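Local coordinates for protein beta-lactamase (PDB 5E2G) that probably hydrolyses beta-lactams to substituted beta-amino acids, as a member of the class C beta-lactamase family of serine hydrolases, at residues D8-Q13 with F39-M44; R12-L17 with P24-G29. All coordinates share one frame; numbering follows the deposited sequence.

From the N terminus the chain forms helix 3-21, turns back into strand 25-32 and then folds over a tight hairpin into strand 35-42. Contact 2 (12-17 with 24-29) closes the short first loop, laying the helix over the strand that directly follows it. Contact 1 (8-13 with 39-44) closes a longer loop that encloses the first, since it starts earlier on the helix and ends later, on the second hairpin strand. Their centres lie about 4 Å apart. The two strands are joined through the backbone, for instance by Phe39 N with Ile28 O, and Tyr41 packs on Ile28. One helix is thereby tied to both strands at one edge of the antiparallel sheet.

Contact 1: residues D8-Q13 with F39-M44; sequences DTVTRQ and FDYGVM
Val10 and Thr11 of the N-terminal helix meet Phe39 and Tyr41 of an outermost strand in the large antiparallel sheet of the serine beta-lactamase fold. The short helix and strand segments approach to 10.2 Å between axes, with chain directions 32° apart. Tyr41 reaches both helical residues. Its CB leaves the strand toward the helix, and the ring then divides the helical residues between its two outer carbons. CE1 and CZ each lie 4.0 Å from Val10 CG1, which comes in obliquely; CE2 comes within 3.5 Å of Thr11 OG1, which sits in the ring plane at its edge. At the tip, Tyr41 OH donates a 2.9 Å hydrogen bond to Thr11 OG1. That hydroxyl lies beside its own backbone N (chi1 -57°), facing the preceding turn, where it donates in turn to Arg7 O. The threonine oxygen thus relays a chain from phenol to helix carbonyl, with its one proton spent on the carbonyl. Arg7 also makes a cation-pi contact with the Tyr41 ring and bonds through NH1 to Asp40 O, a second tie between helix and strand. Val10 forks between the two aromatic residues. CG2 rests 4.1 Å from Phe39 CD2, while CG1, swung opposite the backbone N (chi1 167°), presses to 3.3 Å from Tyr41 OH.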
loop_
_atom_site.group_PDB
_atom_site.type_symbol
_atom_site.label_atom_id
_atom_site.label_comp_id
_atom_site.label_asym_id
_atom_site.label_seq_id
_atom_site.Cartn_x
_atom_site.Cartn_y
_atom_site.Cartn_z
ATOM N N ASP A 8 22.488 10.587 -9.330
ATOM C CA ASP A 8 23.098 9.770 -10.373
ATOM C C ASP A 8 22.788 8.301 -10.158
ATOM O O ASP A 8 22.486 7.578 -11.114
ATOM C CB ASP A 8 24.609 9.985 -10.413
ATOM C CG ASP A 8 24.991 11.431 -10.636
ATOM O OD1 ASP A 8 24.102 12.238 -10.997
ATOM O OD2 ASP A 8 26.184 11.761 -10.450
ATOM N N THR A 9 22.855 7.843 -8.907
ATOM C CA THR A 9 22.547 6.450 -8.608
ATOM C C THR A 9 21.122 6.104 -9.021
ATOM O O THR A 9 20.876 5.058 -9.634
ATOM C CB THR A 9 22.750 6.171 -7.120
ATOM O OG1 THR A 9 24.091 6.502 -6.744
ATOM C CG2 THR A 9 22.487 4.707 -6.823
ATOM N N VAL A 10 20.166 6.974 -8.689
ATOM C CA VAL A 10 18.781 6.727 -9.077
ATOM C C VAL A 10 18.649 6.764 -10.591
ATOM O O VAL A 10 18.096 5.844 -11.208
ATOM C CB VAL A 10 17.843 7.742 -8.398
ATOM C CG1 VAL A 10 16.471 7.710 -9.039
ATOM C CG2 VAL A 10 17.731 7.442 -6.916
ATOM N N THR A 11 19.188 7.816 -11.211
ATOM C CA THR A 11 19.015 8.020 -12.645
ATOM C C THR A 11 19.479 6.811 -13.442
ATOM O O THR A 11 18.821 6.407 -14.407
ATOM C CB THR A 11 19.773 9.271 -13.090
ATOM O OG1 THR A 11 19.324 10.400 -12.329
ATOM C CG2 THR A 11 19.539 9.536 -14.564
ATOM N N ARG A 12 20.602 6.207 -13.043
ATOM C CA ARG A 12 21.126 5.061 -13.774
ATOM C C ARG A 12 20.162 3.883 -13.767
ATOM O O ARG A 12 20.263 3.011 -14.637
ATOM C CB ARG A 12 22.480 4.641 -13.202
ATOM C CG ARG A 12 23.548 5.707 -13.340
ATOM C CD ARG A 12 24.945 5.154 -13.093
ATOM N NE ARG A 12 25.699 5.996 -12.167
ATOM C CZ ARG A 12 25.819 5.748 -10.865
ATOM N NH1 ARG A 12 25.242 4.673 -10.333
ATOM N NH2 ARG A 12 26.520 6.570 -10.091
ATOM N N GLN A 13 19.227 3.836 -12.816
ATOM C CA GLN A 13 18.195 2.806 -12.828
ATOM C C GLN A 13 16.923 3.275 -13.524
ATOM O O GLN A 13 16.331 2.529 -14.314
ATOM C CB GLN A 13 17.861 2.377 -11.398
ATOM C CG GLN A 13 19.043 1.913 -10.593
ATOM C CD GLN A 13 19.660 0.657 -11.154
ATOM O OE1 GLN A 13 18.955 -0.260 -11.585
ATOM N NE2 GLN A 13 20.988 0.606 -11.160
ATOM N N PHE A 39 13.356 12.960 -6.330
ATOM C CA PHE A 39 13.930 13.179 -7.650
ATOM C C PHE A 39 12.843 12.973 -8.693
ATOM O O PHE A 39 12.289 11.873 -8.801
ATOM C CB PHE A 39 15.099 12.225 -7.893
ATOM C CG PHE A 39 16.155 12.285 -6.830
ATOM C CD1 PHE A 39 16.927 13.428 -6.667
ATOM C CD2 PHE A 39 16.370 11.212 -5.987
ATOM C CE1 PHE A 39 17.894 13.495 -5.692
ATOM C CE2 PHE A 39 17.338 11.270 -5.012
ATOM C CZ PHE A 39 18.100 12.416 -4.861
ATOM N N ASP A 40 12.538 14.022 -9.456
ATOM C CA ASP A 40 11.462 13.987 -10.436
ATOM C C ASP A 40 12.029 13.764 -11.830
ATOM O O ASP A 40 13.113 14.255 -12.157
ATOM C CB ASP A 40 10.639 15.281 -10.401
ATOM C CG ASP A 40 9.803 15.421 -9.124
ATOM O OD1 ASP A 40 9.361 14.391 -8.568
ATOM O OD2 ASP A 40 9.593 16.566 -8.671
ATOM N N TYR A 41 11.290 13.021 -12.651
ATOM C CA TYR A 41 11.717 12.706 -14.008
ATOM C C TYR A 41 10.552 12.838 -14.978
ATOM O O TYR A 41 9.432 12.417 -14.677
ATOM C CB TYR A 41 12.290 11.287 -14.104
ATOM C CG TYR A 41 13.505 11.053 -13.241
ATOM C CD1 TYR A 41 13.375 10.693 -11.906
ATOM C CD2 TYR A 41 14.784 11.187 -13.761
ATOM C CE1 TYR A 41 14.483 10.478 -11.112
ATOM C CE2 TYR A 41 15.893 10.977 -12.980
ATOM C CZ TYR A 41 15.740 10.623 -11.655
ATOM O OH TYR A 41 16.858 10.416 -10.877
ATOM N N GLY A 42 10.815 13.409 -16.146
ATOM C CA GLY A 42 9.829 13.348 -17.204
ATOM C C GLY A 42 8.621 14.239 -16.957
ATOM O O GLY A 42 8.715 15.300 -16.338
ATOM N N VAL A 43 7.464 13.786 -17.457
ATOM C CA VAL A 43 6.295 14.640 -17.643
ATOM C C VAL A 43 5.037 13.984 -17.078
ATOM O O VAL A 43 4.913 12.755 -17.033
ATOM C CB VAL A 43 6.093 14.995 -19.135
ATOM C CG1 VAL A 43 7.170 15.978 -19.597
ATOM C CG2 VAL A 43 6.122 13.735 -19.996
HETATM N N MSE A 44 4.087 14.831 -16.676
HETATM C CA MSE A 44 2.829 14.428 -16.047
HETATM C C MSE A 44 1.796 13.911 -17.027
HETATM O O MSE A 44 0.936 13.106 -16.658
HETATM C CB MSE A 44 2.203 15.607 -15.302
HETATM C CG MSE A 44 3.014 16.169 -14.165
HETATM SE SE MSE A 44 2.061 17.627 -13.287
HETATM C CE MSE A 44 0.267 16.877 -13.289
#

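Contact 2: residues R12-L17 with P24-G29; sequences RQIAPL and PGMAIG
A helix laid over the strand that follows it, at the start of the serine beta-lactamase fold, is held here by Ile14 between Met26 and Ile28, two residues apart on one strand. The contact is wholly apolar and buried. The two branches of Ile14 split the work. CG2, anti to the backbone N, meets the selenium of Met26, a selenomethionine, at 3.5 Å, the two side chains passing at a slant. CG1 lies beside the backbone N (chi1 -66°) and turns to the other neighbour, 3.8 Å from Ile28 CD1. There the isoleucines reach toward each other tip to tip, with Ile14 CD1 4.0 Å from Ile28 CD1. The Met26 chain is extended from CA to SE (chi2 -165°), which carries the selenium out to Ile14; the bend at chi3 (67°) turns only the terminal CE. Ile28 also touches Val10 one turn back along the helix, and Met26 touches Met18 one turn on. On its flank the helix lies against helix 344-357, where Gln13 packs on Ala350 and Ile354; strand 25-32 itself runs between strands 35-42 and 332-338 in the sheet.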
loop_
_atom_site.group_PDB
_atom_site.type_symbol
_atom_site.label_atom_id
_atom_site.label_comp_id
_atom_site.label_asym_id
_atom_site.label_seq_id
_atom_site.Cartn_x
_atom_site.Cartn_y
_atom_site.Cartn_z
ATOM N N ARG A 12 20.602 6.207 -13.043
ATOM C CA ARG A 12 21.126 5.061 -13.774
ATOM C C ARG A 12 20.162 3.883 -13.767
ATOM O O ARG A 12 20.263 3.011 -14.637
ATOM C CB ARG A 12 22.480 4.641 -13.202
ATOM C CG ARG A 12 23.548 5.707 -13.340
ATOM C CD ARG A 12 24.945 5.154 -13.093
ATOM N NE ARG A 12 25.699 5.996 -12.167
ATOM C CZ ARG A 12 25.819 5.748 -10.865
ATOM N NH1 ARG A 12 25.242 4.673 -10.333
ATOM N NH2 ARG A 12 26.520 6.570 -10.091
ATOM N N GLN A 13 19.227 3.836 -12.816
ATOM C CA GLN A 13 18.195 2.806 -12.828
ATOM C C GLN A 13 16.923 3.275 -13.524
ATOM O O GLN A 13 16.331 2.529 -14.314
ATOM C CB GLN A 13 17.861 2.377 -11.398
ATOM C CG GLN A 13 19.043 1.913 -10.593
ATOM C CD GLN A 13 19.660 0.657 -11.154
ATOM O OE1 GLN A 13 18.955 -0.260 -11.585
ATOM N NE2 GLN A 13 20.988 0.606 -11.160
ATOM N N ILE A 14 16.508 4.510 -13.258
ATOM C CA ILE A 14 15.178 4.959 -13.652
ATOM C C ILE A 14 15.135 5.346 -15.124
ATOM O O ILE A 14 14.147 5.077 -15.819
ATOM C CB ILE A 14 14.747 6.117 -12.737
ATOM C CG1 ILE A 14 14.576 5.606 -11.308
ATOM C CG2 ILE A 14 13.479 6.745 -13.233
ATOM C CD1 ILE A 14 13.807 4.308 -11.215
ATOM N N ALA A 15 16.195 5.981 -15.622
ATOM C CA ALA A 15 16.215 6.401 -17.022
ATOM C C ALA A 15 16.036 5.237 -17.989
ATOM O O ALA A 15 15.189 5.345 -18.894
ATOM C CB ALA A 15 17.500 7.186 -17.304
ATOM N N PRO A 16 16.760 4.116 -17.870
ATOM C CA PRO A 16 16.493 3.005 -18.797
ATOM C C PRO A 16 15.134 2.385 -18.575
ATOM O O PRO A 16 14.493 1.950 -19.538
ATOM C CB PRO A 16 17.624 2.010 -18.499
ATOM C CG PRO A 16 18.633 2.779 -17.703
ATOM C CD PRO A 16 17.836 3.768 -16.927
ATOM N N LEU A 17 14.678 2.339 -17.323
ATOM C CA LEU A 17 13.336 1.850 -17.031
ATOM C C LEU A 17 12.281 2.654 -17.777
ATOM O O LEU A 17 11.416 2.093 -18.460
ATOM C CB LEU A 17 13.084 1.912 -15.526
ATOM C CG LEU A 17 12.909 0.607 -14.757
ATOM C CD1 LEU A 17 11.811 0.781 -13.728
ATOM C CD2 LEU A 17 12.623 -0.572 -15.675
ATOM N N PRO A 24 6.138 8.152 -19.191
ATOM C CA PRO A 24 6.335 9.603 -19.352
ATOM C C PRO A 24 7.017 10.249 -18.162
ATOM O O PRO A 24 7.836 11.159 -18.345
ATOM C CB PRO A 24 4.905 10.130 -19.544
ATOM C CG PRO A 24 4.160 8.965 -20.118
ATOM C CD PRO A 24 4.748 7.745 -19.461
ATOM N N GLY A 25 6.724 9.791 -16.952
ATOM C CA GLY A 25 7.270 10.436 -15.777
ATOM C C GLY A 25 7.345 9.499 -14.597
ATOM O O GLY A 25 6.621 8.503 -14.507
HETATM N N MSE A 26 8.248 9.837 -13.684
HETATM C CA MSE A 26 8.392 9.144 -12.415
HETATM C C MSE A 26 8.807 10.119 -11.334
HETATM O O MSE A 26 9.494 11.092 -11.596
HETATM C CB MSE A 26 9.429 8.020 -12.497
HETATM C CG MSE A 26 9.094 6.917 -13.456
HETATM SE SE MSE A 26 10.221 5.394 -13.118
HETATM C CE MSE A 26 9.556 4.895 -11.349
ATOM N N ALA A 27 8.396 9.848 -10.107
ATOM C CA ALA A 27 8.888 10.563 -8.944
ATOM C C ALA A 27 9.480 9.539 -7.991
ATOM O O ALA A 27 8.844 8.519 -7.700
ATOM C CB ALA A 27 7.777 11.367 -8.269
ATOM N N ILE A 28 10.705 9.793 -7.540
ATOM C CA ILE A 28 11.461 8.861 -6.713
ATOM C C ILE A 28 11.751 9.539 -5.387
ATOM O O ILE A 28 12.342 10.624 -5.361
ATOM C CB ILE A 28 12.777 8.432 -7.383
ATOM C CG1 ILE A 28 12.573 8.136 -8.878
ATOM C CG2 ILE A 28 13.387 7.266 -6.627
ATOM C CD1 ILE A 28 11.671 6.968 -9.181
ATOM N N GLY A 29 11.355 8.903 -4.295
ATOM C CA GLY A 29 11.677 9.365 -2.953
ATOM C C GLY A 29 12.701 8.432 -2.331
ATOM O O GLY A 29 12.574 7.211 -2.431
#